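Local coordinates for group B streptococcal R4 surface protein (Streptococcus agalactiae, PDB 6S5X), which is a cell-wall-attached surface protein of unknown detailed function, represented by its most N-terminal Rib domain, a domain type implicated in infection, at residues 63-66 against 70-73; 48-51 against 56-59. All blocks are in the same frame, centred on the assembly; numbering follows the deposited sequence. Where two conformers were deposited one is given.

Interaction 1. Residues 63-66 against 70-73. With NA (sodium ion), chain C.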
ATOM      1  N   VAL A  63      -1.986  -0.115   5.994  1.00  7.08           N
ATOM      2  CA  VAL A  63      -0.864  -0.741   6.681  1.00  8.20           C
ATOM      3  C   VAL A  63      -1.326  -1.011   8.102  1.00  7.43           C
ATOM      4  O   VAL A  63      -1.642  -0.072   8.840  1.00  7.61           O
ATOM      5  CB  VAL A  63       0.371   0.167   6.670  1.00  8.99           C
ATOM      6  CG1 VAL A  63       1.558  -0.498   7.378  1.00 13.85           C
ATOM      7  CG2 VAL A  63       0.730   0.575   5.273  1.00 10.50           C
ATOM      8  N   THR A  64      -1.423  -2.283   8.480  1.00  6.35           N
ATOM      9  CA  THR A  64      -1.949  -2.667   9.787  1.00  7.93           C
ATOM     10  C   THR A  64      -0.827  -3.262  10.619  1.00  9.72           C
ATOM     11  O   THR A  64      -0.262  -4.296  10.266  1.00  6.35           O
ATOM     12  CB  THR A  64      -3.109  -3.654   9.668  1.00  7.89           C
ATOM     13  OG1 THR A  64      -4.147  -3.084   8.855  1.00  9.90           O
ATOM     14  CG2 THR A  64      -3.678  -3.932  11.070  1.00 10.59           C
ATOM     15  N   TYR A  65      -0.516  -2.619  11.714  1.00  6.98           N
ATOM     16  CA  TYR A  65       0.566  -3.054  12.582  1.00  6.95           C
ATOM     17  C   TYR A  65       0.076  -4.124  13.564  1.00  7.03           C
ATOM     18  O   TYR A  65      -1.128  -4.267  13.811  1.00  7.20           O
ATOM     19  CB  TYR A  65       1.132  -1.847  13.348  1.00  7.24           C
ATOM     20  CG  TYR A  65       1.683  -0.786  12.423  1.00  7.37           C
ATOM     21  CD1 TYR A  65       2.903  -0.966  11.781  1.00 11.51           C
ATOM     22  CD2 TYR A  65       0.968   0.373  12.145  1.00  7.68           C
ATOM     23  CE1 TYR A  65       3.392  -0.007  10.901  1.00 12.03           C
ATOM     24  CE2 TYR A  65       1.443   1.318  11.295  1.00  9.22           C
ATOM     25  CZ  TYR A  65       2.662   1.135  10.661  1.00 10.10           C
ATOM     26  OH  TYR A  65       3.118   2.103   9.788  1.00 10.17           O
ATOM     27  N   PRO A  66       1.006  -4.876  14.165  1.00  8.39           N
ATOM     28  CA  PRO A  66       0.605  -5.978  15.060  1.00  9.37           C
ATOM     29  C   PRO A  66      -0.189  -5.542  16.272  1.00 12.06           C
ATOM     30  O   PRO A  66      -0.931  -6.362  16.829  1.00 12.42           O
ATOM     31  CB  PRO A  66       1.952  -6.599  15.487  1.00 11.73           C
ATOM     32  CG  PRO A  66       2.870  -6.299  14.352  1.00 11.77           C
ATOM     33  CD  PRO A  66       2.448  -4.906  13.871  1.00  7.09           C
ATOM     34  N   LYS A  70      -2.950   1.565  12.614  1.00  9.85           N
ATOM     35  CA  LYS A  70      -2.913   1.554  11.157  1.00 10.46           C
ATOM     36  C   LYS A  70      -2.381   2.878  10.624  1.00 10.38           C
ATOM     37  O   LYS A  70      -2.491   3.929  11.268  1.00 10.17           O
ATOM     38  CB  LYS A  70      -4.306   1.277  10.540  1.00 15.07           C
ATOM     39  CG  LYS A  70      -4.994  -0.003  10.999  1.00 17.69           C
ATOM     40  CD  LYS A  70      -6.371  -0.228  10.325  1.00 25.80           C
ATOM     41  CE  LYS A  70      -7.160  -1.331  11.049  1.00 36.60           C
ATOM     42  NZ  LYS A  70      -8.150  -2.083  10.226  1.00 73.30           N
ATOM     43  N   ASP A  71      -1.764   2.796   9.441  1.00  8.88           N
ATOM     44  CA  ASP A  71      -1.414   3.941   8.605  1.00  9.51           C
ATOM     45  C   ASP A  71      -2.023   3.687   7.234  1.00  9.19           C
ATOM     46  O   ASP A  71      -2.238   2.543   6.835  1.00 10.55           O
ATOM     47  CB  ASP A  71       0.115   4.113   8.462  1.00 12.57           C
ATOM     48  CG  ASP A  71       0.769   4.855   9.657  1.00 16.69           C
ATOM     49  OD1 ASP A  71       0.220   5.902  10.045  1.00 17.22           O
ATOM     50  OD2 ASP A  71       1.858   4.445  10.160  1.00 12.97           O
ATOM     51  N   THR A  72      -2.323   4.766   6.536  0.59  9.61           N
ATOM     52  CA  THR A  72      -2.707   4.675   5.141  0.59 16.15           C
ATOM     53  C   THR A  72      -1.669   5.389   4.294  0.59 12.64           C
ATOM     54  O   THR A  72      -0.954   6.292   4.749  0.59 11.43           O
ATOM     55  CB  THR A  72      -4.075   5.278   4.897  0.59 15.64           C
ATOM     56  OG1 THR A  72      -4.023   6.669   5.213  0.59 21.92           O
ATOM     57  CG2 THR A  72      -5.136   4.575   5.768  0.59 10.45           C
ATOM     58  N   VAL A  73      -1.585   4.968   3.044  1.00 11.61           N
ATOM     59  CA  VAL A  73      -0.730   5.631   2.079  1.00 14.14           C
ATOM     60  C   VAL A  73      -1.531   5.769   0.798  1.00  9.79           C
ATOM     61  O   VAL A  73      -2.193   4.810   0.383  1.00 12.74           O
ATOM     62  CB  VAL A  73       0.562   4.825   1.839  1.00 23.12           C
ATOM     63  CG1 VAL A  73       1.492   5.558   0.925  1.00 28.49           C
ATOM     64  CG2 VAL A  73       1.231   4.495   3.205  1.00 35.19           C
TER
HETATM   65 NA    NA C 401       2.713   6.404  11.088  1.00 16.66          NA
HETATM   66  O   HOH W   1       3.000   7.954   9.381  1.00 19.18           O
HETATM   67  O   HOH W   2       1.420   7.909  12.323  1.00 22.59           O
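Val-63 and Asp-71 pair across a beta hairpin made by strands 55-64 and 70-80 of the Rib domain, an immunoglobulin-like fold. They form an antiparallel hydrogen-bonded pair. Val-63 N donates a hydrogen bond to Asp-71 O at 2.8 Å, and Asp-71 N returns a bond to Val-63 O at 2.9 Å. The next pair towards the turn, Thr-64 with Lys-70, is non-hydrogen-bonded. There Lys-70 CA still leans on Val-63 O at 3.1 Å in a CA-H...O contact.

The side chain of Asp-71 has contacts along its whole length. Asp-71 CB lies 4.3 Å from the CB of Val-63, on the same face of the sheet. CG sits beside the backbone N (chi1 -82°), at the edge of the Tyr-65 ring and in the ring plane. The carboxylate stands at 90° to that ring. Both carboxylate oxygens bind the sodium ion, unequally: Asp-71 OD2 lies 2.3 Å from the sodium, and OD1 is farther. Asp-71 OD2 also accepts a hydrogen bond from Tyr-65 OH at 2.7 Å through its anti lone pair. The hydroxyl and the metal together fix the carboxylate, and both partners probably lower its basicity. Two waters, Ala-7 O and Asn-10 O complete the ion's shell, so the N-terminal part of the chain is tied to this end of the hairpin.

Tyr-65 lies just past the strand end, and its ring also packs on Asp-6 and Pro-12. On the other face, Thr-64 and Lys-70 run side by side. The lysine chain is extended beyond CG, and its methylenes pass along the threonine hydroxyl. The nearest approach of these two side chains is Lys-70 CG to Thr-64 OG1, at 3.8 Å.

Interaction 2. Residues 48-51 against 56-59; sequences PVDT and DKPA
Lys-57 and Ala-59 of strand 55-64 both point their CB atoms at residues 48-51. That segment is part of the loop joining strand 42-45 to strand 55-64 in the Rib domain. The two backbones stay apart: the CA atoms of Val-49 and Ala-59 are 6.9 Å from each other. Side chains carry the contact.

Lys-57 is the first residue of 56-59 to touch the loop. Lys-57 CB rests against Val-49 CG1 at 4.2 Å. The chain then bends at chi2 (-61°), so that the methylenes pass in front of the oxygen of the Asp-50 carbonyl, which points at them. Lys-57 CG is 3.4 Å from Asp-50 O, and Lys-57 CE is 3.5 Å from it. At the tip, Lys-57 NZ crosses to Asp-50 OD2 at 3.3 Å. This is a salt bridge with a weak hydrogen bond. The stronger partner of the ammonium is Thr-53 O, further along the loop. Asp-50 also has its main partner within the loop. Its OD1 accepts from Ala-52 N, closing an Asx turn and orienting the carboxylate. From the strand, the lysine thus bridges two points of the loop, Asp-50 and Thr-53.

Pro-58 has its CB directed away from the loop. Ala-59 comes back to it, and Ala-59 CB meets Val-49 CG2 at 4.1 Å. The two methyls of Val-49 therefore divide their work, CG1 for the lysine and CG2 for the alanine. Val-49 also packs on Pro-25.

The strand side of this surface contact is held in the sheet by backbone bonds of Lys-57 with Val-77 and Ala-59 with Val-75, both on strand 70-80. The loop side is tied to another loop: Thr-51 bonds to Gly-22 through its backbone and to Glu-23 O through OG1, just beyond strand 17-20.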
ATOM      1  N   PRO A  48     -10.164  -3.092  -4.269  1.00 11.17           N
ATOM      2  CA  PRO A  48      -9.516  -3.664  -5.450  1.00  9.46           C
ATOM      3  C   PRO A  48      -9.236  -2.629  -6.532  1.00  7.20           C
ATOM      4  O   PRO A  48     -10.008  -1.696  -6.754  1.00  9.99           O
ATOM      5  CB  PRO A  48     -10.528  -4.716  -5.912  1.00 12.91           C
ATOM      6  CG  PRO A  48     -11.275  -5.096  -4.664  1.00 19.69           C
ATOM      7  CD  PRO A  48     -11.396  -3.823  -3.906  1.00 17.95           C
ATOM      8  N   VAL A  49      -8.099  -2.782  -7.178  1.00  9.45           N
ATOM      9  CA  VAL A  49      -7.670  -1.856  -8.220  1.00 12.13           C
ATOM     10  C   VAL A  49      -8.244  -2.296  -9.557  1.00 10.92           C
ATOM     11  O   VAL A  49      -8.192  -3.474  -9.900  1.00 12.46           O
ATOM     12  CB  VAL A  49      -6.146  -1.794  -8.289  1.00 11.43           C
ATOM     13  CG1 VAL A  49      -5.729  -0.871  -9.409  1.00 12.07           C
ATOM     14  CG2 VAL A  49      -5.628  -1.345  -6.924  1.00 11.96           C
ATOM     15  N   ASP A  50      -8.808  -1.344 -10.291  1.00 11.83           N
ATOM     16  CA  ASP A  50      -9.334  -1.567 -11.638  1.00 15.03           C
ATOM     17  C   ASP A  50      -8.184  -1.574 -12.643  1.00  7.78           C
ATOM     18  O   ASP A  50      -7.498  -0.564 -12.815  1.00 12.90           O
ATOM     19  CB  ASP A  50     -10.348  -0.474 -11.980  1.00 18.99           C
ATOM     20  CG  ASP A  50     -10.616  -0.381 -13.452  1.00 72.21           C
ATOM     21  OD1 ASP A  50     -10.631  -1.448 -14.081  1.00 17.86           O
ATOM     22  OD2 ASP A  50     -10.842   0.730 -13.981  1.00 28.79           O
ATOM     23  N   THR A  51      -7.945  -2.713 -13.290  1.00 12.28           N
ATOM     24  CA  THR A  51      -6.917  -2.775 -14.326  1.00  7.32           C
ATOM     25  C   THR A  51      -7.500  -3.192 -15.672  1.00  8.23           C
ATOM     26  O   THR A  51      -6.752  -3.630 -16.562  1.00 10.02           O
ATOM     27  CB  THR A  51      -5.776  -3.725 -13.946  1.00 13.90           C
ATOM     28  OG1 THR A  51      -6.237  -5.087 -13.910  1.00 12.70           O
ATOM     29  CG2 THR A  51      -5.184  -3.352 -12.608  1.00 10.65           C
ATOM     30  N   ASP A  56      -4.111   6.050 -14.990  1.00 12.95           N
ATOM     31  CA  ASP A  56      -3.567   6.242 -13.646  1.00 17.22           C
ATOM     32  C   ASP A  56      -4.683   5.985 -12.637  1.00 17.60           C
ATOM     33  O   ASP A  56      -5.650   6.741 -12.558  1.00 20.89           O
ATOM     34  CB  ASP A  56      -3.004   7.653 -13.487  1.00 29.50           C
ATOM     35  CG  ASP A  56      -1.663   7.851 -14.193  1.00 40.90           C
ATOM     36  OD1 ASP A  56      -1.028   6.854 -14.602  1.00 31.31           O
ATOM     37  OD2 ASP A  56      -1.259   9.021 -14.366  1.00 59.84           O
ATOM     38  N   LYS A  57      -4.565   4.905 -11.876  1.00 11.73           N
ATOM     39  CA  LYS A  57      -5.610   4.531 -10.951  1.00 11.28           C
ATOM     40  C   LYS A  57      -5.191   4.930  -9.546  1.00 16.54           C
ATOM     41  O   LYS A  57      -4.210   4.373  -9.033  1.00 17.07           O
ATOM     42  CB  LYS A  57      -5.854   3.020 -11.008  1.00 12.24           C
ATOM     43  CG  LYS A  57      -5.946   2.419 -12.418  1.00 13.51           C
ATOM     44  CD  LYS A  57      -7.057   2.992 -13.218  1.00 14.27           C
ATOM     45  CE  LYS A  57      -7.042   2.347 -14.618  1.00 20.51           C
ATOM     46  NZ  LYS A  57      -8.306   2.421 -15.358  1.00 21.40           N
ATOM     47  N   PRO A  58      -5.901   5.829  -8.866  1.00 13.82           N
ATOM     48  CA  PRO A  58      -5.564   6.098  -7.466  1.00 11.05           C
ATOM     49  C   PRO A  58      -5.994   4.941  -6.602  1.00 16.36           C
ATOM     50  O   PRO A  58      -7.028   4.309  -6.851  1.00 13.22           O
ATOM     51  CB  PRO A  58      -6.347   7.365  -7.133  1.00 17.42           C
ATOM     52  CG  PRO A  58      -7.517   7.342  -8.090  1.00 28.42           C
ATOM     53  CD  PRO A  58      -7.017   6.669  -9.341  1.00 18.09           C
ATOM     54  N   ALA A  59      -5.182   4.664  -5.583  1.00 12.00           N
ATOM     55  CA  ALA A  59      -5.434   3.565  -4.674  1.00  8.51           C
ATOM     56  C   ALA A  59      -4.946   3.964  -3.295  1.00  8.73           C
ATOM     57  O   ALA A  59      -4.172   4.911  -3.146  1.00 13.11           O
ATOM     58  CB  ALA A  59      -4.741   2.290  -5.138  1.00 12.55           C
TER

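Both interactions use strand 55-64, at places about 19 Å apart between centres and on opposite sides of the chain's centre. Interaction 2 comes first along the chain: a loop lies over the beginning of the strand. Interaction 1 follows, where the strand's end pairs with strand 70-80. Interaction 1 is partly buried, combining backbone pairing with a buried tyrosine and a sodium-bound carboxylate. Interaction 2 is a surface contact, with few apolar touches and a salt bridge whose hydrogen bond is weak. The aspartates differ accordingly: in 70-73 a metal and a phenol hold the carboxylate, whereas in 48-51 the loop's own backbone is the main partner.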